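PDB 4M0X: chloromuconate cycloisomerase from Rhodococcus opacus, which belongs to the enolase superfamily, pairing an N-terminal capping domain with a TIM-barrel-like domain that binds a manganese ion. Local coordinates for residues A[35-40]-A[360-365]; A[88-93]-A[106-111]; A[205-210]-A[234-239]; A[228-233]-A[262-267]; A[303-308]-A[334-339]. All coordinates share one frame; numbering follows the deposited sequence.

Contact 1: residues A[35-40]-A[360-365]; sequences LVRVRD and LDEERL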
# COMPACT_ATOMS: atom_id res chain seq x y z
N LEU A 35 36.27 28.34 13.85
CA LEU A 35 36.94 27.43 14.80
C LEU A 35 36.43 27.57 16.24
O LEU A 35 36.56 28.63 16.84
CB LEU A 35 38.47 27.56 14.76
CG LEU A 35 39.01 26.52 15.74
CD1 LEU A 35 39.48 25.30 14.99
CD2 LEU A 35 40.10 27.07 16.63
N VAL A 36 35.81 26.53 16.78
CA VAL A 36 35.27 26.60 18.16
C VAL A 36 36.27 26.08 19.17
O VAL A 36 37.01 25.12 18.89
CB VAL A 36 33.94 25.88 18.32
CG1 VAL A 36 33.61 25.67 19.80
CG2 VAL A 36 32.85 26.70 17.66
N ARG A 37 36.33 26.75 20.32
CA ARG A 37 37.26 26.37 21.37
C ARG A 37 36.56 26.34 22.67
O ARG A 37 35.80 27.24 23.01
CB ARG A 37 38.40 27.34 21.46
CG ARG A 37 39.37 27.16 20.32
CD ARG A 37 40.24 28.38 20.27
NE ARG A 37 41.43 28.20 21.08
CZ ARG A 37 42.33 29.14 21.28
NH1 ARG A 37 42.14 30.34 20.74
NH2 ARG A 37 43.39 28.88 22.03
N VAL A 38 36.82 25.26 23.39
CA VAL A 38 36.16 25.03 24.66
C VAL A 38 37.31 24.84 25.61
O VAL A 38 38.15 23.97 25.38
CB VAL A 38 35.23 23.78 24.60
CG1 VAL A 38 34.34 23.73 25.83
CG2 VAL A 38 34.33 23.82 23.38
N ARG A 39 37.39 25.70 26.63
CA ARG A 39 38.40 25.58 27.68
C ARG A 39 37.64 25.19 28.95
O ARG A 39 36.55 25.71 29.18
CB ARG A 39 39.18 26.91 27.84
CG ARG A 39 40.44 26.86 28.70
N ASP A 40 38.17 24.24 29.73
CA ASP A 40 37.51 23.82 30.98
C ASP A 40 38.22 24.35 32.25
O ASP A 40 39.29 24.97 32.18
CB ASP A 40 37.29 22.31 31.03
CG ASP A 40 38.60 21.50 31.20
OD1 ASP A 40 39.71 22.09 31.21
OD2 ASP A 40 38.52 20.25 31.32
N LEU A 360 45.48 22.45 18.06
CA LEU A 360 45.61 23.83 17.58
C LEU A 360 47.05 24.29 17.33
O LEU A 360 47.98 23.95 18.06
CB LEU A 360 44.99 24.80 18.54
CG LEU A 360 43.61 25.25 18.12
CD1 LEU A 360 43.21 26.41 19.02
CD2 LEU A 360 43.57 25.64 16.65
N ASP A 361 47.23 25.09 16.30
CA ASP A 361 48.41 25.90 16.21
C ASP A 361 47.95 27.34 16.36
O ASP A 361 47.38 27.92 15.43
CB ASP A 361 49.11 25.69 14.88
CG ASP A 361 50.31 26.60 14.69
OD1 ASP A 361 50.26 27.79 15.11
OD2 ASP A 361 51.30 26.11 14.10
N GLU A 362 48.23 27.93 17.51
CA GLU A 362 47.64 29.23 17.84
C GLU A 362 48.19 30.39 17.00
O GLU A 362 47.55 31.42 16.84
CB GLU A 362 47.70 29.48 19.33
CG GLU A 362 46.72 28.60 20.07
CD GLU A 362 46.34 29.15 21.42
OE1 GLU A 362 45.69 30.23 21.47
OE2 GLU A 362 46.69 28.51 22.43
N GLU A 363 49.37 30.20 16.44
CA GLU A 363 49.91 31.20 15.56
C GLU A 363 49.17 31.17 14.24
O GLU A 363 48.75 32.22 13.73
CB GLU A 363 51.43 31.02 15.37
CG GLU A 363 52.07 31.93 14.33
CD GLU A 363 51.81 33.42 14.54
OE1 GLU A 363 51.34 33.84 15.63
OE2 GLU A 363 52.09 34.18 13.58
N ARG A 364 48.97 29.96 13.70
CA ARG A 364 48.18 29.82 12.47
C ARG A 364 46.74 30.30 12.64
O ARG A 364 46.19 30.96 11.75
CB ARG A 364 48.18 28.38 12.00
CG ARG A 364 49.33 28.03 11.11
CD ARG A 364 49.68 26.60 11.40
NE ARG A 364 51.07 26.35 11.08
CZ ARG A 364 51.45 25.59 10.07
NH1 ARG A 364 50.51 24.99 9.34
NH2 ARG A 364 52.74 25.41 9.82
N LEU A 365 46.13 29.97 13.77
CA LEU A 365 44.79 30.43 14.04
C LEU A 365 44.77 31.96 13.96
O LEU A 365 43.90 32.55 13.29
CB LEU A 365 44.26 29.95 15.40
CG LEU A 365 42.95 30.67 15.80
CD1 LEU A 365 41.82 30.42 14.81
CD2 LEU A 365 42.51 30.31 17.21
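Arg37 of strand 35-40 carries the contact, with three residues of segment 360-365 arranged around its guanidinium. Leu360 CD1 lies over one face, 3.3 Å from Arg37 NE, and the two side chains cross at about a right angle. At the edge, near the plane, Glu362 OE1 forms a salt bridge with Arg37 NH2 at 2.7 Å; the hydrogen bond within it is weak and bent (141°), the carboxylate being turned 76° from the guanidinium. Leu365 CD2 comes obliquely to Arg37 NH1, tip to tip, at 3.5 Å. Next to this charged group, Leu35 CD2 meets Leu360 CD2 end to end (3.8 Å) and also touches Leu365 CD2. In this enolase-type fold the strand belongs to the antiparallel sheet of the N-terminal domain, so helix 362-368 is laid back against the domain where the chain began. A bend at chi3 turns the guanidinium of Arg37, whose NE makes a second salt bridge to Glu45 on the adjacent strand. Asp361 starts the helix as N-cap: its OD1 accepts a straight bond from Arg364 N (2.9 Å, 172°), met from above the carboxylate plane, and a weak one from Glu363 N. Its OD2 forms a salt bridge with Arg364 NE.

Contact 2: residues A[88-93]-A[106-111]; sequences VASQSM and AIETAL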
# COMPACT_ATOMS: atom_id res chain seq x y z
N VAL A 88 23.44 15.79 27.37
CA VAL A 88 22.51 16.84 27.84
C VAL A 88 22.79 18.16 27.16
O VAL A 88 21.88 18.99 26.99
CB VAL A 88 22.58 17.06 29.37
CG1 VAL A 88 21.43 17.98 29.83
CG2 VAL A 88 22.53 15.73 30.12
N ALA A 89 24.06 18.37 26.79
CA ALA A 89 24.47 19.59 26.15
C ALA A 89 23.84 19.61 24.76
O ALA A 89 23.39 20.66 24.29
CB ALA A 89 25.99 19.65 26.06
N SER A 90 23.77 18.43 24.13
CA SER A 90 23.17 18.33 22.81
C SER A 90 21.68 18.56 22.89
O SER A 90 21.13 19.28 22.06
CB SER A 90 23.46 17.00 22.17
OG SER A 90 24.84 16.86 21.95
N GLN A 91 21.02 17.97 23.89
CA GLN A 91 19.58 18.17 24.02
C GLN A 91 19.25 19.61 24.41
O GLN A 91 18.27 20.17 23.94
CB GLN A 91 18.97 17.18 25.00
CG GLN A 91 17.45 17.26 25.03
CD GLN A 91 16.82 16.13 25.82
OE1 GLN A 91 17.47 15.11 26.10
NE2 GLN A 91 15.55 16.30 26.18
N SER A 92 20.09 20.21 25.25
CA SER A 92 19.95 21.61 25.60
C SER A 92 19.96 22.46 24.36
O SER A 92 19.05 23.26 24.15
CB SER A 92 21.08 22.03 26.51
OG SER A 92 20.96 21.43 27.79
N MET A 93 20.97 22.27 23.52
CA MET A 93 21.11 23.07 22.31
C MET A 93 19.88 22.97 21.40
O MET A 93 19.39 23.99 20.84
CB MET A 93 22.41 22.71 21.58
CG MET A 93 23.69 23.16 22.28
SD MET A 93 25.16 22.76 21.28
CE MET A 93 25.38 21.00 21.59
N ALA A 106 29.94 21.82 15.68
CA ALA A 106 31.26 22.31 16.06
C ALA A 106 31.46 22.26 17.57
O ALA A 106 32.53 21.88 18.05
CB ALA A 106 31.50 23.71 15.52
N ILE A 107 30.40 22.61 18.32
CA ILE A 107 30.35 22.47 19.77
C ILE A 107 30.34 21.01 20.27
O ILE A 107 31.14 20.64 21.14
CB ILE A 107 29.12 23.13 20.33
CG1 ILE A 107 29.20 24.61 20.01
CG2 ILE A 107 28.98 22.84 21.82
CD1 ILE A 107 28.07 25.45 20.59
N GLU A 108 29.40 20.21 19.76
CA GLU A 108 29.31 18.81 20.19
C GLU A 108 30.66 18.17 19.94
O GLU A 108 31.18 17.44 20.76
CB GLU A 108 28.19 18.05 19.45
CG GLU A 108 27.86 16.65 20.00
CD GLU A 108 28.41 15.51 19.14
OE1 GLU A 108 29.46 15.68 18.53
OE2 GLU A 108 27.79 14.41 19.08
N THR A 109 31.26 18.50 18.79
CA THR A 109 32.50 17.89 18.36
C THR A 109 33.70 18.39 19.22
O THR A 109 34.49 17.60 19.72
CB THR A 109 32.59 18.10 16.82
OG1 THR A 109 32.65 16.84 16.17
CG2 THR A 109 33.67 19.04 16.31
N ALA A 110 33.79 19.69 19.45
CA ALA A 110 34.80 20.23 20.35
C ALA A 110 34.72 19.56 21.70
O ALA A 110 35.76 19.22 22.28
CB ALA A 110 34.63 21.72 20.50
N LEU A 111 33.50 19.38 22.21
CA LEU A 111 33.25 18.65 23.42
C LEU A 111 33.81 17.23 23.44
O LEU A 111 34.38 16.80 24.47
CB LEU A 111 31.77 18.60 23.69
CG LEU A 111 31.24 19.49 24.80
CD1 LEU A 111 32.22 20.54 25.29
CD2 LEU A 111 29.93 20.09 24.30
O HOH W 1 25.95 14.67 21.50
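Apolar contacts make up most of the interface between helices 88-93 and 106-111, which run nearly antiparallel (169°) with their axes 10.4 Å apart. Met93 is the main apolar contributor. Its chain runs out extended to the sulphur and then bends at chi3 (-78°), so that SD lies 3.9 Å from Ile107 CG2 and CE also rests near that methyl; the two side chains cross obliquely. Ala89 CB approaches Leu111 CD2 at 4.3 Å, a looser touch one turn away. The polar part is confined to Ser90 and Glu108, where the backbones come nearest. Ser90 OG packs on Glu108 CG at 3.6 Å, while a water bridges the two residues, 2.5 Å from Ser90 OG and donating to Glu108 OE2 over 3.1 Å. The hydroxyl is also bonded to Ile86 O in its own helix. Beyond the water, the carboxylate of the buried Glu108, whose chain bends at chi2, accepts from the backbone N-H groups of Leu278 and Ser279 at the start of helix 278-291, which would stabilise its negative charge. Met93 and Ile107 also meet helix 63-74 through Leu74, and helix 101-118 is sandwiched between this helical layer and strand 27-40, against whose Val36 and Val38 it packs Ala106, Ala110 and Leu111.

Contact 3: residues A[205-210]-A[234-239]; sequences EAHRWL and ARLRDK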
# COMPACT_ATOMS: atom_id res chain seq x y z
N GLU A 205 15.48 15.16 -16.14
CA GLU A 205 16.88 15.25 -16.47
C GLU A 205 17.58 14.03 -15.87
O GLU A 205 18.48 13.42 -16.48
CB GLU A 205 17.49 16.54 -15.90
CG GLU A 205 17.17 17.82 -16.65
CD GLU A 205 17.65 19.05 -15.91
OE1 GLU A 205 17.47 19.10 -14.66
OE2 GLU A 205 18.21 19.98 -16.55
N ALA A 206 17.16 13.68 -14.66
CA ALA A 206 17.82 12.59 -13.97
C ALA A 206 17.66 11.32 -14.79
O ALA A 206 18.62 10.61 -15.00
CB ALA A 206 17.25 12.44 -12.58
N HIS A 207 16.45 11.07 -15.28
CA HIS A 207 16.14 9.82 -15.96
C HIS A 207 16.72 9.81 -17.36
O HIS A 207 16.94 8.75 -17.92
CB HIS A 207 14.62 9.62 -16.07
CG HIS A 207 13.94 9.16 -14.81
ND1 HIS A 207 13.70 7.83 -14.54
CD2 HIS A 207 13.39 9.85 -13.77
CE1 HIS A 207 13.07 7.72 -13.39
NE2 HIS A 207 12.87 8.93 -12.90
N ARG A 208 16.93 10.98 -17.94
CA ARG A 208 17.54 11.11 -19.26
C ARG A 208 19.03 10.79 -19.20
O ARG A 208 19.54 10.00 -20.01
CB ARG A 208 17.31 12.53 -19.83
CG ARG A 208 18.26 13.00 -20.95
CD ARG A 208 17.77 12.66 -22.36
NE ARG A 208 18.21 13.62 -23.39
CZ ARG A 208 17.73 14.86 -23.55
NH1 ARG A 208 16.79 15.34 -22.73
NH2 ARG A 208 18.18 15.64 -24.52
N TRP A 209 19.74 11.39 -18.23
CA TRP A 209 21.19 11.41 -18.29
C TRP A 209 21.88 10.38 -17.47
O TRP A 209 22.90 9.86 -17.86
CB TRP A 209 21.76 12.79 -18.01
CG TRP A 209 21.44 13.76 -19.10
CD1 TRP A 209 20.56 14.80 -19.05
CD2 TRP A 209 21.99 13.77 -20.42
NE1 TRP A 209 20.53 15.47 -20.27
CE2 TRP A 209 21.40 14.85 -21.12
CE3 TRP A 209 22.93 12.96 -21.09
CZ2 TRP A 209 21.72 15.14 -22.45
CZ3 TRP A 209 23.24 13.26 -22.42
CH2 TRP A 209 22.64 14.33 -23.08
N LEU A 210 21.30 10.04 -16.34
CA LEU A 210 21.89 9.01 -15.50
C LEU A 210 22.19 7.73 -16.26
O LEU A 210 23.31 7.29 -16.20
CB LEU A 210 21.07 8.76 -14.21
CG LEU A 210 21.53 9.45 -12.92
CD1 LEU A 210 22.56 10.54 -13.19
CD2 LEU A 210 20.41 9.98 -12.02
N ALA A 234 12.83 7.30 -5.14
CA ALA A 234 12.40 5.92 -5.20
C ALA A 234 12.16 5.42 -6.60
O ALA A 234 12.49 4.26 -6.86
CB ALA A 234 11.17 5.66 -4.35
N ARG A 235 11.56 6.23 -7.47
CA ARG A 235 11.34 5.83 -8.86
C ARG A 235 12.69 5.65 -9.55
O ARG A 235 12.82 4.74 -10.39
CB ARG A 235 10.55 6.85 -9.68
CG ARG A 235 9.05 6.80 -9.56
CD ARG A 235 8.44 8.10 -10.09
NE ARG A 235 7.37 8.61 -9.22
CZ ARG A 235 7.30 9.85 -8.71
NH1 ARG A 235 8.25 10.76 -8.97
NH2 ARG A 235 6.27 10.21 -7.92
N LEU A 236 13.67 6.50 -9.21
CA LEU A 236 14.99 6.45 -9.82
C LEU A 236 15.72 5.19 -9.39
O LEU A 236 16.34 4.49 -10.22
CB LEU A 236 15.83 7.65 -9.41
CG LEU A 236 15.92 8.87 -10.31
CD1 LEU A 236 17.00 9.72 -9.71
CD2 LEU A 236 16.29 8.59 -11.75
N ARG A 237 15.62 4.90 -8.08
CA ARG A 237 16.28 3.74 -7.52
C ARG A 237 15.79 2.50 -8.25
O ARG A 237 16.58 1.60 -8.50
CB ARG A 237 16.05 3.63 -6.02
CG ARG A 237 16.77 2.47 -5.40
CD ARG A 237 16.22 2.07 -4.05
NE ARG A 237 17.10 1.02 -3.52
CZ ARG A 237 17.16 0.58 -2.26
NH1 ARG A 237 16.37 1.07 -1.29
NH2 ARG A 237 18.05 -0.37 -1.96
N ASP A 238 14.51 2.48 -8.65
CA ASP A 238 13.97 1.38 -9.44
C ASP A 238 14.42 1.38 -10.92
O ASP A 238 14.78 0.35 -11.44
CB ASP A 238 12.43 1.31 -9.39
CG ASP A 238 11.88 1.08 -7.98
OD1 ASP A 238 12.56 0.39 -7.16
OD2 ASP A 238 10.77 1.58 -7.67
N LYS A 239 14.38 2.50 -11.61
CA LYS A 239 14.68 2.42 -13.01
C LYS A 239 16.16 2.12 -13.24
O LYS A 239 16.49 1.34 -14.11
CB LYS A 239 14.26 3.70 -13.71
CG LYS A 239 12.79 3.71 -14.08
CD LYS A 239 12.55 3.42 -15.56
CE LYS A 239 11.08 3.52 -15.93
NZ LYS A 239 10.35 4.72 -15.39
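Leu236 is the centre of the tightly packed part, reaching from helix 234-239 across to side chains of helix 205-210 with both methyls. CD2 sits over one face of the His207 ring in a CH-pi contact, 3.6 Å from the centroid and only 7° off the ring normal, so that the methyl stands almost squarely above the middle of the imidazole. The other branch, CD1, turns to the buried side, where it lies 4.0 Å from Ala206 CB and 4.1 Å from Leu210 CD2; the leucines cross at about a right angle. The imidazole is brought across by a chi1 of -78°, CG lying beside the backbone N. The segments diverge by 21° from parallel, with 10.9 Å between their axes, as suits successive outer helices of a TIM-barrel-like domain joined through strand 220-222.

The outer side is looser. There Lys239 CG approaches the edge of the same ring, 4.1 Å from His207 CE1. Its NZ donates to Arg237 O of a neighbouring subunit. The carbonyl oxygen of Arg235 lies near the ring plane at its edge, without a bond to it, and the side chain leads away to a salt bridge with Glu203.

Across the interface itself the attraction is therefore dispersive, with a ring face and aliphatic carbons doing the work. His207 ND1 and Lys239 NZ are 4.6 Å apart without being bonded; the nearby ammonium would probably disfavour a protonated imidazole, though the charge state of the histidine is not seen.

Contact 4: residues A[228-233]-A[262-267]; sequences WNTDGL and AGAVSA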
# COMPACT_ATOMS: atom_id res chain seq x y z
N TRP A 228 13.78 16.84 -0.99
CA TRP A 228 12.48 16.50 -0.43
C TRP A 228 11.74 15.49 -1.34
O TRP A 228 10.66 15.00 -0.97
CB TRP A 228 11.65 17.78 -0.27
CG TRP A 228 11.69 18.62 -1.51
CD1 TRP A 228 12.47 19.71 -1.74
CD2 TRP A 228 10.96 18.37 -2.73
NE1 TRP A 228 12.25 20.18 -3.01
CE2 TRP A 228 11.33 19.38 -3.64
CE3 TRP A 228 10.01 17.41 -3.12
CZ2 TRP A 228 10.80 19.45 -4.92
CZ3 TRP A 228 9.48 17.47 -4.38
CH2 TRP A 228 9.88 18.48 -5.28
N ASN A 229 12.31 15.20 -2.53
CA ASN A 229 11.61 14.35 -3.49
C ASN A 229 11.90 12.85 -3.29
O ASN A 229 12.59 12.20 -4.11
CB ASN A 229 11.83 14.82 -4.93
CG ASN A 229 10.82 14.24 -5.90
OD1 ASN A 229 10.31 13.16 -5.69
ND2 ASN A 229 10.56 14.94 -6.98
N THR A 230 11.37 12.35 -2.18
CA THR A 230 11.52 10.97 -1.75
C THR A 230 10.97 10.06 -2.81
O THR A 230 11.62 9.07 -3.18
CB THR A 230 10.72 10.72 -0.46
OG1 THR A 230 11.26 11.52 0.59
CG2 THR A 230 10.80 9.30 -0.05
N ASP A 231 9.77 10.37 -3.30
CA ASP A 231 9.17 9.52 -4.33
C ASP A 231 10.02 9.44 -5.60
O ASP A 231 10.15 8.37 -6.20
CB ASP A 231 7.79 10.03 -4.68
CG ASP A 231 6.83 9.87 -3.53
OD1 ASP A 231 7.09 9.09 -2.58
OD2 ASP A 231 5.78 10.55 -3.58
N GLY A 232 10.58 10.58 -5.99
CA GLY A 232 11.27 10.67 -7.24
C GLY A 232 12.53 9.87 -7.09
O GLY A 232 12.96 9.17 -8.03
N LEU A 233 13.12 9.97 -5.90
CA LEU A 233 14.30 9.19 -5.58
C LEU A 233 13.97 7.71 -5.69
O LEU A 233 14.73 6.97 -6.29
CB LEU A 233 14.74 9.50 -4.17
CG LEU A 233 15.93 10.38 -3.83
CD1 LEU A 233 16.64 11.01 -5.03
CD2 LEU A 233 15.49 11.37 -2.74
N ALA A 262 10.82 4.03 2.92
CA ALA A 262 10.18 4.38 1.68
C ALA A 262 11.01 3.73 0.58
O ALA A 262 10.61 3.72 -0.55
CB ALA A 262 10.11 5.88 1.51
N GLY A 263 12.17 3.16 0.93
CA GLY A 263 12.93 2.35 -0.01
C GLY A 263 13.45 3.25 -1.11
O GLY A 263 13.67 2.82 -2.23
N ALA A 264 13.68 4.51 -0.73
CA ALA A 264 14.01 5.58 -1.66
C ALA A 264 15.47 5.72 -2.10
O ALA A 264 15.75 6.45 -3.06
CB ALA A 264 13.50 6.92 -1.11
N VAL A 265 16.41 5.07 -1.43
CA VAL A 265 17.81 5.18 -1.84
C VAL A 265 18.63 3.92 -1.54
O VAL A 265 18.21 3.06 -0.78
CB VAL A 265 18.53 6.41 -1.20
CG1 VAL A 265 18.12 7.73 -1.85
CG2 VAL A 265 18.34 6.46 0.30
N SER A 266 19.83 3.85 -2.12
CA SER A 266 20.71 2.71 -1.92
C SER A 266 21.71 2.94 -0.81
O SER A 266 22.19 1.97 -0.19
CB SER A 266 21.49 2.40 -3.22
OG SER A 266 20.61 2.13 -4.29
N ALA A 267 22.08 4.21 -0.58
CA ALA A 267 23.09 4.55 0.41
C ALA A 267 22.92 5.88 1.15
O ALA A 267 22.11 6.73 0.77
CB ALA A 267 24.46 4.48 -0.22
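Two carbonyl oxygens come close without bonding: Leu233 O and Ala264 O are 3.4 Å apart, both acceptors. Ala264 CB points toward the first turn of helix 230-239 and lies 3.5 Å from Thr230 O, with Thr230 CG2 at its flank. Thr230 CG2, anti to the backbone N, also meets Ala262 CB at 3.8 Å. Deeper in, Leu233 CB rests 3.4 Å from Ala264 O, and Leu233 CG lies 4.0 Å from Val265 CG1, the two side chains running side by side in one direction. Each segment contains a helix end. Asn229 is the N-cap of helix 230-239; its OD1 accepts from Gly232 N (2.6 Å), the donor lying above the carbonyl plane. Gly263, with positive phi, is the C' residue of a Schellman motif that ends helix 253-262 and turns the chain toward barrel strand 267-270. The start of one barrel helix is thus set beside the end of the next. The two segments are held by van der Waals packing of methyls and aliphatic carbons, partly against backbone carbonyls, and their capping bonds are made locally, each within its own helix end.

Contact 5: residues A[303-308]-A[334-339]; sequences SSVMGA and DEVVTE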
# COMPACT_ATOMS: atom_id res chain seq x y z
N SER A 303 38.36 21.32 6.96
CA SER A 303 39.77 21.40 7.16
C SER A 303 40.19 20.13 7.90
O SER A 303 39.38 19.21 8.06
CB SER A 303 40.06 22.59 8.03
OG SER A 303 39.55 22.31 9.32
N SER A 304 41.42 20.10 8.39
CA SER A 304 41.87 18.95 9.17
C SER A 304 41.24 18.84 10.55
O SER A 304 41.22 17.74 11.11
CB SER A 304 43.38 18.91 9.26
OG SER A 304 43.89 18.49 8.01
N VAL A 305 40.70 19.94 11.09
CA VAL A 305 40.03 19.88 12.39
C VAL A 305 38.81 18.93 12.40
O VAL A 305 38.79 17.97 13.19
CB VAL A 305 39.64 21.28 12.91
CG1 VAL A 305 38.96 21.19 14.29
CG2 VAL A 305 40.85 22.20 12.94
N MET A 306 37.81 19.20 11.55
CA MET A 306 36.63 18.33 11.39
C MET A 306 36.98 17.03 10.64
O MET A 306 36.46 15.94 10.97
CB MET A 306 35.48 19.10 10.69
CG MET A 306 34.24 18.30 10.27
SD MET A 306 33.24 17.61 11.62
CE MET A 306 32.74 19.06 12.55
N GLY A 307 37.88 17.14 9.66
CA GLY A 307 38.37 16.00 8.90
C GLY A 307 38.94 14.91 9.78
O GLY A 307 38.61 13.72 9.60
N ALA A 308 39.79 15.29 10.73
CA ALA A 308 40.29 14.37 11.77
C ALA A 308 39.19 13.64 12.59
O ALA A 308 39.26 12.43 12.73
CB ALA A 308 41.30 15.05 12.68
N ASP A 334 47.35 25.60 3.91
CA ASP A 334 47.66 25.76 5.33
C ASP A 334 46.41 25.61 6.20
O ASP A 334 45.30 25.66 5.69
CB ASP A 334 48.31 27.12 5.57
CG ASP A 334 49.18 27.16 6.81
OD1 ASP A 334 49.03 26.35 7.75
OD2 ASP A 334 50.03 28.07 6.86
N GLU A 335 46.61 25.43 7.51
CA GLU A 335 45.55 24.99 8.43
C GLU A 335 45.69 25.62 9.82
O GLU A 335 46.61 26.38 10.05
CB GLU A 335 45.55 23.46 8.53
CG GLU A 335 45.42 22.77 7.18
CD GLU A 335 44.57 21.48 7.20
OE1 GLU A 335 43.54 21.45 7.98
OE2 GLU A 335 44.93 20.53 6.43
N VAL A 336 44.76 25.35 10.73
CA VAL A 336 44.97 25.80 12.12
C VAL A 336 45.42 24.66 13.04
O VAL A 336 45.41 24.79 14.25
CB VAL A 336 43.80 26.66 12.71
CG1 VAL A 336 43.53 27.85 11.82
CG2 VAL A 336 42.53 25.85 12.93
N VAL A 337 45.86 23.55 12.47
CA VAL A 337 46.39 22.47 13.31
C VAL A 337 47.90 22.39 13.21
O VAL A 337 48.48 22.94 12.31
CB VAL A 337 45.72 21.09 13.06
CG1 VAL A 337 44.28 21.13 13.56
CG2 VAL A 337 45.79 20.65 11.61
N THR A 338 48.52 21.73 14.17
CA THR A 338 49.94 21.53 14.09
C THR A 338 50.34 20.44 13.06
O THR A 338 51.42 20.48 12.52
CB THR A 338 50.53 21.20 15.47
OG1 THR A 338 49.83 20.09 16.03
CG2 THR A 338 50.41 22.39 16.37
N GLU A 339 49.46 19.46 12.82
CA GLU A 339 49.70 18.34 11.92
C GLU A 339 48.41 18.00 11.18
O GLU A 339 47.51 17.39 11.76
CB GLU A 339 50.17 17.12 12.70
CG GLU A 339 51.59 17.23 13.21
CD GLU A 339 51.91 16.22 14.30
OE1 GLU A 339 51.46 15.05 14.20
OE2 GLU A 339 52.62 16.61 15.26
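The first turn of helix 304-316 stands beside the irregular segment 334-339, with Ser303 CA 6.9 Å from Glu335 CA and Val305 close to Val337 in the same way. The polar half is a two-point grip on the Glu335 carboxylate. OE1 accepts from the backbone N of Ser304 at 2.5 Å, although the placing of that oxygen is less certain, and OE2 accepts from Ser304 OG at 2.8 Å, met from above the carboxylate plane. A bend at chi2 (-143°) brings the carboxylate to the helix start, where the Ser304 N-H and the positive end of the helix dipole would favour its negative charge. Ser304 OG is itself bonded to Leu341 N, so the second-shell backbone helps to fix the hydroxyl. Ser303 is the N-cap: its OG accepts from Val305 N at 3.2 Å and also bonds to Glu49 OE1 of the N-terminal domain. The apolar half is made by valines. Val305 CG2 reaches Val337 CG1 at 3.6 Å and Val336 CG2 at 4.0 Å, crossing each obliquely, while Val337 CG2 packs on Ser304 CB. Val305 and Val336 both continue onto Leu35. The whole is a buried, capped helix start, with a carboxylate from a later loop bound at its N-terminus, placed where the barrel domain of this enolase-superfamily fold meets the antiparallel sheet of the N-terminal domain.

In the fold
Contacts 1, 2 and 5 cluster around the N-terminal sheet, whereas contacts 3 and 4 share helix 230-239 on the barrel, with the centre of contact 3 about 45 Å from that of contact 1. Contacts 2, 4 and 5 are buried; of the partly exposed pair, contact 1 is centred on an arginine and contact 3 has charged side chains along its outer side. Strand 27-40 links contacts 1 and 2 by packing, and the Arg364-Asp334 salt bridge joins contacts 1 and 5. Charge is paired ion to ion in contact 1, given largely to backbone N-H groups, with a hydroxyl or water, in contacts 2 and 5, and directed partly to other subunits in contact 3, while contact 4 joins its segments by packing alone.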